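Local coordinates for protein light Chain (Clostridium botulinum, PDB 6BVD) that is the zinc metalloprotease domain of a mosaic botulinum neurotoxin, probably cleaving a neuronal SNARE protein to block neurotransmitter release, at residues I231-T240 with L344-E353. Numbering follows the deposited sequence.
Sequences IHVLHGLYGT and LYKKIYSFTE. With ACT (acetate ion), chain F.
The C-terminal half of the zinc-binding HExxH helix meets the end of helix 338-348 here, with His235 and Tyr349 touching one turn past the zinc ligand His232. Their rings are slid apart, centroids 4.6 Å from each other and planes at 24°, so that Tyr349 CE1 lies over one face of the imidazole, 3.4 Å from His235 NE2; Ile231 O covers the opposite face. Both imidazole nitrogens are used in the ring plane. His235 ND1 gives a nearly straight hydrogen bond to OXT of an acetate, probably from crystallisation, and His232 ND1 donates to the same oxygen. On the other edge a water 2.6 Å from His235 NE2 donates to Ile348 O and Phe351 O, tying the ring to two carbonyls of segment 344-353 and fixing its rotation. Another water links Tyr349 OH, Thr240 O and acetate O.

Just past the end of helix 222-237, the Tyr238 ring receives Ile348 CD1 in a CH-pi contact, 4.0 Å from the ring centroid and 26° off the normal. With Ile348 CG1 anti to the carbonyl carbon (chi1 -65°), CG2 lies anti to the backbone N; the branches part, CD1 to the Tyr238 face and CG2 to the His235 edge near CD2. A weak hydrogen bond runs from Lys347 NZ to Tyr238 OH; the stronger partner of both is Glu112, by a salt bridge to the lysine and a hydrogen bond to the tyrosine. At the other end, Leu234 CD2 packs 3.5 Å from Phe351 CD2, while Ile231 CD1 rests against Phe351 O.

Gly239 ends the zinc helix in a Schellman motif, and Thr352 OG1 N-caps helix 353-360 through Asn355 N. Helix 104-115 packs on Leu234 and Phe351, helix 264-270 on Ile231 and His235, and helix 280-301 on Thr240 and Leu344.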
ATOM      1  N   ILE A 231      -1.565  -0.907  22.225  1.00 14.85           N
ATOM      2  CA  ILE A 231      -0.660  -0.854  23.352  1.00 15.62           C
ATOM      3  C   ILE A 231      -1.348  -1.377  24.641  1.00 19.01           C
ATOM      4  O   ILE A 231      -0.724  -2.108  25.418  1.00 20.24           O
ATOM      5  CB  ILE A 231      -0.120   0.566  23.533  1.00 19.54           C
ATOM      6  CG1 ILE A 231       0.769   0.903  22.341  1.00 17.93           C
ATOM      7  CG2 ILE A 231       0.608   0.680  24.854  1.00 21.36           C
ATOM      8  CD1 ILE A 231       1.120   2.422  22.250  1.00 22.66           C
ATOM      9  N   HIS A 232      -2.609  -0.985  24.851  1.00 19.00           N
ATOM     10  CA  HIS A 232      -3.425  -1.525  25.950  1.00 17.80           C
ATOM     11  C   HIS A 232      -3.577  -3.072  25.836  1.00 20.85           C
ATOM     12  O   HIS A 232      -3.567  -3.760  26.841  1.00 25.53           O
ATOM     13  CB  HIS A 232      -4.827  -0.909  25.966  1.00 16.24           C
ATOM     14  CG  HIS A 232      -4.894   0.536  26.394  1.00 17.20           C
ATOM     15  ND1 HIS A 232      -4.307   1.011  27.541  1.00 24.55           N
ATOM     16  CD2 HIS A 232      -5.544   1.588  25.848  1.00 16.77           C
ATOM     17  CE1 HIS A 232      -4.561   2.302  27.672  1.00 30.47           C
ATOM     18  NE2 HIS A 232      -5.318   2.674  26.651  1.00 23.05           N
ATOM     19  N   VAL A 233      -3.804  -3.573  24.626  1.00 27.83           N
ATOM     20  CA  VAL A 233      -3.914  -5.032  24.385  1.00 24.29           C
ATOM     21  C   VAL A 233      -2.630  -5.696  24.843  1.00 20.76           C
ATOM     22  O   VAL A 233      -2.622  -6.657  25.591  1.00 22.18           O
ATOM     23  CB  VAL A 233      -4.130  -5.314  22.886  1.00 22.69           C
ATOM     24  CG1 VAL A 233      -3.984  -6.857  22.507  1.00 15.05           C
ATOM     25  CG2 VAL A 233      -5.405  -4.728  22.420  1.00 17.69           C
ATOM     26  N   LEU A 234      -1.511  -5.115  24.418  1.00 25.90           N
ATOM     27  CA  LEU A 234      -0.207  -5.635  24.754  1.00 23.37           C
ATOM     28  C   LEU A 234       0.009  -5.737  26.251  1.00 22.06           C
ATOM     29  O   LEU A 234       0.587  -6.737  26.737  1.00 19.58           O
ATOM     30  CB  LEU A 234       0.898  -4.766  24.119  1.00 23.01           C
ATOM     31  CG  LEU A 234       2.293  -5.375  24.221  1.00 29.10           C
ATOM     32  CD1 LEU A 234       2.347  -6.716  23.479  1.00 27.33           C
ATOM     33  CD2 LEU A 234       3.332  -4.418  23.603  1.00 35.04           C
ATOM     34  N   HIS A 235      -0.411  -4.716  27.003  1.00 19.95           N
ATOM     35  CA  HIS A 235      -0.293  -4.786  28.434  1.00 19.96           C
ATOM     36  C   HIS A 235      -1.148  -5.971  28.944  1.00 19.66           C
ATOM     37  O   HIS A 235      -0.734  -6.702  29.830  1.00 20.21           O
ATOM     38  CB  HIS A 235      -0.737  -3.461  29.112  1.00 20.64           C
ATOM     39  CG  HIS A 235       0.091  -2.267  28.680  1.00 21.14           C
ATOM     40  ND1 HIS A 235      -0.401  -0.975  28.678  1.00 25.49           N
ATOM     41  CD2 HIS A 235       1.377  -2.183  28.293  1.00 21.83           C
ATOM     42  CE1 HIS A 235       0.549  -0.145  28.269  1.00 22.17           C
ATOM     43  NE2 HIS A 235       1.644  -0.846  28.025  1.00 26.10           N
ATOM     44  N   GLY A 236      -2.341  -6.123  28.390  1.00 19.11           N
ATOM     45  CA  GLY A 236      -3.224  -7.218  28.844  1.00 15.64           C
ATOM     46  C   GLY A 236      -2.639  -8.621  28.536  1.00 16.61           C
ATOM     47  O   GLY A 236      -2.730  -9.533  29.334  1.00 22.17           O
ATOM     48  N   LEU A 237      -2.039  -8.764  27.368  1.00 20.48           N
ATOM     49  CA  LEU A 237      -1.441 -10.041  26.947  1.00 22.74           C
ATOM     50  C   LEU A 237      -0.291 -10.417  27.874  1.00 23.25           C
ATOM     51  O   LEU A 237      -0.073 -11.593  28.185  1.00 18.46           O
ATOM     52  CB  LEU A 237      -0.957  -9.974  25.479  1.00 19.03           C
ATOM     53  CG  LEU A 237      -2.064  -9.938  24.423  1.00 25.56           C
ATOM     54  CD1 LEU A 237      -1.514  -9.835  23.017  1.00 18.49           C
ATOM     55  CD2 LEU A 237      -2.964 -11.228  24.518  1.00 25.48           C
ATOM     56  N   TYR A 238       0.450  -9.402  28.327  1.00 19.94           N
ATOM     57  CA  TYR A 238       1.523  -9.603  29.288  1.00 16.93           C
ATOM     58  C   TYR A 238       1.030  -9.597  30.754  1.00 20.47           C
ATOM     59  O   TYR A 238       1.825  -9.747  31.684  1.00 22.27           O
ATOM     60  CB  TYR A 238       2.633  -8.534  29.076  1.00 15.85           C
ATOM     61  CG  TYR A 238       3.636  -8.945  28.020  1.00 22.56           C
ATOM     62  CD1 TYR A 238       4.653  -9.862  28.301  1.00 24.58           C
ATOM     63  CD2 TYR A 238       3.574  -8.413  26.725  1.00 23.57           C
ATOM     64  CE1 TYR A 238       5.607 -10.230  27.294  1.00 21.15           C
ATOM     65  CE2 TYR A 238       4.491  -8.792  25.738  1.00 27.87           C
ATOM     66  CZ  TYR A 238       5.512  -9.682  26.029  1.00 27.95           C
ATOM     67  OH  TYR A 238       6.419 -10.004  25.016  1.00 32.88           O
ATOM     68  N   GLY A 239      -0.278  -9.426  30.960  1.00 24.01           N
ATOM     69  CA  GLY A 239      -0.851  -9.502  32.300  1.00 14.48           C
ATOM     70  C   GLY A 239      -0.452  -8.306  33.198  1.00 23.55           C
ATOM     71  O   GLY A 239      -0.456  -8.433  34.433  1.00 21.36           O
ATOM     72  N   THR A 240      -0.092  -7.171  32.580  1.00 22.81           N
ATOM     73  CA  THR A 240       0.294  -5.948  33.331  1.00 26.10           C
ATOM     74  C   THR A 240      -0.806  -4.895  33.290  1.00 32.01           C
ATOM     75  O   THR A 240      -0.611  -3.753  33.736  1.00 28.24           O
ATOM     76  CB  THR A 240       1.573  -5.265  32.730  1.00 19.83           C
ATOM     77  OG1 THR A 240       1.229  -4.684  31.485  1.00 22.75           O
ATOM     78  CG2 THR A 240       2.713  -6.291  32.499  1.00 21.46           C
ATOM     79  N   LEU A 344      12.756  -6.735  29.954  1.00 27.42           N
ATOM     80  CA  LEU A 344      11.425  -7.063  29.456  1.00 21.28           C
ATOM     81  C   LEU A 344      10.414  -5.960  29.799  1.00 20.68           C
ATOM     82  O   LEU A 344       9.675  -5.473  28.944  1.00 25.92           O
ATOM     83  CB  LEU A 344      10.971  -8.402  30.039  1.00 17.97           C
ATOM     84  CG  LEU A 344       9.513  -8.737  29.763  1.00 19.83           C
ATOM     85  CD1 LEU A 344       9.235  -8.723  28.270  1.00 19.27           C
ATOM     86  CD2 LEU A 344       9.161 -10.145  30.356  1.00 20.54           C
ATOM     87  N   TYR A 345      10.437  -5.529  31.041  1.00 23.94           N
ATOM     88  CA  TYR A 345       9.541  -4.485  31.503  1.00 19.50           C
ATOM     89  C   TYR A 345       9.769  -3.231  30.678  1.00 18.90           C
ATOM     90  O   TYR A 345       8.821  -2.578  30.241  1.00 25.28           O
ATOM     91  CB  TYR A 345       9.777  -4.227  33.009  1.00 23.28           C
ATOM     92  CG  TYR A 345       8.714  -3.374  33.655  1.00 27.97           C
ATOM     93  CD1 TYR A 345       7.591  -3.951  34.218  1.00 25.28           C
ATOM     94  CD2 TYR A 345       8.832  -1.976  33.691  1.00 30.82           C
ATOM     95  CE1 TYR A 345       6.602  -3.168  34.820  1.00 27.08           C
ATOM     96  CE2 TYR A 345       7.868  -1.199  34.285  1.00 30.98           C
ATOM     97  CZ  TYR A 345       6.744  -1.798  34.847  1.00 30.20           C
ATOM     98  OH  TYR A 345       5.752  -1.021  35.451  1.00 27.74           O
ATOM     99  N   LYS A 346      11.030  -2.945  30.377  1.00 22.56           N
ATOM    100  CA  LYS A 346      11.355  -1.766  29.591  1.00 24.69           C
ATOM    101  C   LYS A 346      10.776  -1.917  28.196  1.00 27.74           C
ATOM    102  O   LYS A 346      10.189  -0.969  27.663  1.00 25.37           O
ATOM    103  CB  LYS A 346      12.869  -1.553  29.563  1.00 28.84           C
ATOM    104  CG  LYS A 346      13.362  -0.368  28.761  1.00 39.57           C
ATOM    105  CD  LYS A 346      14.892  -0.339  28.787  1.00 43.05           C
ATOM    106  CE  LYS A 346      15.467   0.841  28.022  1.00 50.09           C
ATOM    107  NZ  LYS A 346      16.940   0.929  28.284  1.00 55.28           N
ATOM    108  N   LYS A 347      10.883  -3.108  27.632  1.00 26.24           N
ATOM    109  CA  LYS A 347      10.359  -3.400  26.321  1.00 20.73           C
ATOM    110  C   LYS A 347       8.851  -3.256  26.256  1.00 28.38           C
ATOM    111  O   LYS A 347       8.346  -2.626  25.364  1.00 28.87           O
ATOM    112  CB  LYS A 347      10.754  -4.804  25.885  1.00 19.59           C
ATOM    113  CG  LYS A 347      10.249  -5.203  24.520  1.00 27.44           C
ATOM    114  CD  LYS A 347      10.511  -6.650  24.156  1.00 25.94           C
ATOM    115  CE  LYS A 347       9.507  -7.587  24.800  1.00 33.84           C
ATOM    116  NZ  LYS A 347       9.500  -8.953  24.233  1.00 33.69           N
ATOM    117  N   ILE A 348       8.149  -3.774  27.244  1.00 21.74           N
ATOM    118  CA  ILE A 348       6.722  -3.687  27.243  1.00 18.74           C
ATOM    119  C   ILE A 348       6.304  -2.230  27.247  1.00 26.22           C
ATOM    120  O   ILE A 348       5.404  -1.872  26.566  1.00 28.55           O
ATOM    121  CB  ILE A 348       6.118  -4.410  28.450  1.00 24.01           C
ATOM    122  CG1 ILE A 348       6.397  -5.898  28.379  1.00 23.91           C
ATOM    123  CG2 ILE A 348       4.646  -4.153  28.552  1.00 27.13           C
ATOM    124  CD1 ILE A 348       6.048  -6.651  29.621  1.00 24.65           C
ATOM    125  N   TYR A 349       6.977  -1.405  28.013  1.00 19.59           N
ATOM    126  CA  TYR A 349       6.615  -0.020  28.138  1.00 21.61           C
ATOM    127  C   TYR A 349       7.302   0.898  27.164  1.00 26.77           C
ATOM    128  O   TYR A 349       7.173   2.066  27.263  1.00 27.49           O
ATOM    129  CB  TYR A 349       6.680   0.476  29.583  1.00 22.86           C
ATOM    130  CG  TYR A 349       5.545  -0.121  30.328  1.00 29.18           C
ATOM    131  CD1 TYR A 349       4.289   0.452  30.288  1.00 25.25           C
ATOM    132  CD2 TYR A 349       5.702  -1.316  30.993  1.00 23.04           C
ATOM    133  CE1 TYR A 349       3.233  -0.124  30.940  1.00 22.17           C
ATOM    134  CE2 TYR A 349       4.652  -1.901  31.644  1.00 25.90           C
ATOM    135  CZ  TYR A 349       3.425  -1.295  31.609  1.00 27.51           C
ATOM    136  OH  TYR A 349       2.381  -1.884  32.258  1.00 29.97           O
ATOM    137  N   SER A 350       8.098   0.332  26.282  1.00 26.83           N
ATOM    138  CA  SER A 350       8.664   1.059  25.167  1.00 29.88           C
ATOM    139  C   SER A 350       7.654   1.488  24.107  1.00 29.83           C
ATOM    140  O   SER A 350       7.867   2.410  23.389  1.00 26.35           O
ATOM    141  CB  SER A 350       9.832   0.319  24.556  1.00 33.80           C
ATOM    142  OG  SER A 350       9.401  -0.703  23.734  1.00 28.66           O
ATOM    143  N   PHE A 351       6.580   0.751  23.985  1.00 21.39           N
ATOM    144  CA  PHE A 351       5.553   1.068  23.011  1.00 20.47           C
ATOM    145  C   PHE A 351       4.637   2.205  23.493  1.00 23.74           C
ATOM    146  O   PHE A 351       3.843   1.989  24.390  1.00 23.04           O
ATOM    147  CB  PHE A 351       4.737  -0.174  22.717  1.00 26.53           C
ATOM    148  CG  PHE A 351       5.571  -1.306  22.175  1.00 29.11           C
ATOM    149  CD1 PHE A 351       5.877  -1.343  20.836  1.00 28.24           C
ATOM    150  CD2 PHE A 351       6.036  -2.311  23.007  1.00 22.44           C
ATOM    151  CE1 PHE A 351       6.657  -2.407  20.303  1.00 27.84           C
ATOM    152  CE2 PHE A 351       6.793  -3.365  22.509  1.00 23.59           C
ATOM    153  CZ  PHE A 351       7.112  -3.406  21.144  1.00 27.73           C
ATOM    154  N   THR A 352       4.761   3.397  22.906  1.00 19.13           N
ATOM    155  CA  THR A 352       3.989   4.553  23.375  1.00 24.04           C
ATOM    156  C   THR A 352       3.443   5.312  22.190  1.00 22.05           C
ATOM    157  O   THR A 352       4.017   5.245  21.111  1.00 23.51           O
ATOM    158  CB  THR A 352       4.846   5.505  24.244  1.00 29.02           C
ATOM    159  OG1 THR A 352       5.894   6.095  23.442  1.00 25.33           O
ATOM    160  CG2 THR A 352       5.457   4.771  25.403  1.00 26.45           C
ATOM    161  N   GLU A 353       2.361   6.059  22.399  1.00 24.49           N
ATOM    162  CA  GLU A 353       1.777   6.890  21.354  1.00 22.80           C
ATOM    163  C   GLU A 353       2.792   7.963  20.898  1.00 22.00           C
ATOM    164  O   GLU A 353       2.942   8.237  19.711  1.00 22.23           O
ATOM    165  CB  GLU A 353       0.491   7.542  21.846  1.00 22.56           C
ATOM    166  CG  GLU A 353      -0.167   8.519  20.853  1.00 22.72           C
ATOM    167  CD  GLU A 353      -1.439   9.153  21.389  1.00 32.30           C
ATOM    168  OE1 GLU A 353      -2.104   8.499  22.243  1.00 33.77           O
ATOM    169  OE2 GLU A 353      -1.780  10.308  20.988  1.00 27.11           O
TER
HETATM  170  C   ACT F 504      -3.432  -0.629  30.540  1.00 30.35           C
HETATM  171  O   ACT F 504      -2.837  -1.211  31.474  1.00 30.69           O
HETATM  172  OXT ACT F 504      -2.832  -0.389  29.469  1.00 26.97           O
HETATM  173  CH3 ACT F 504      -4.873  -0.219  30.704  1.00 29.27           C
HETATM  174  O   HOH W   1       3.613   0.303  26.730  1.00 30.43           O
HETATM  175  O   HOH W   2       9.032 -11.448  25.520  1.00 27.53           O
HETATM  176  O   HOH W   3      -0.385  -1.335  32.613  1.00 29.71           O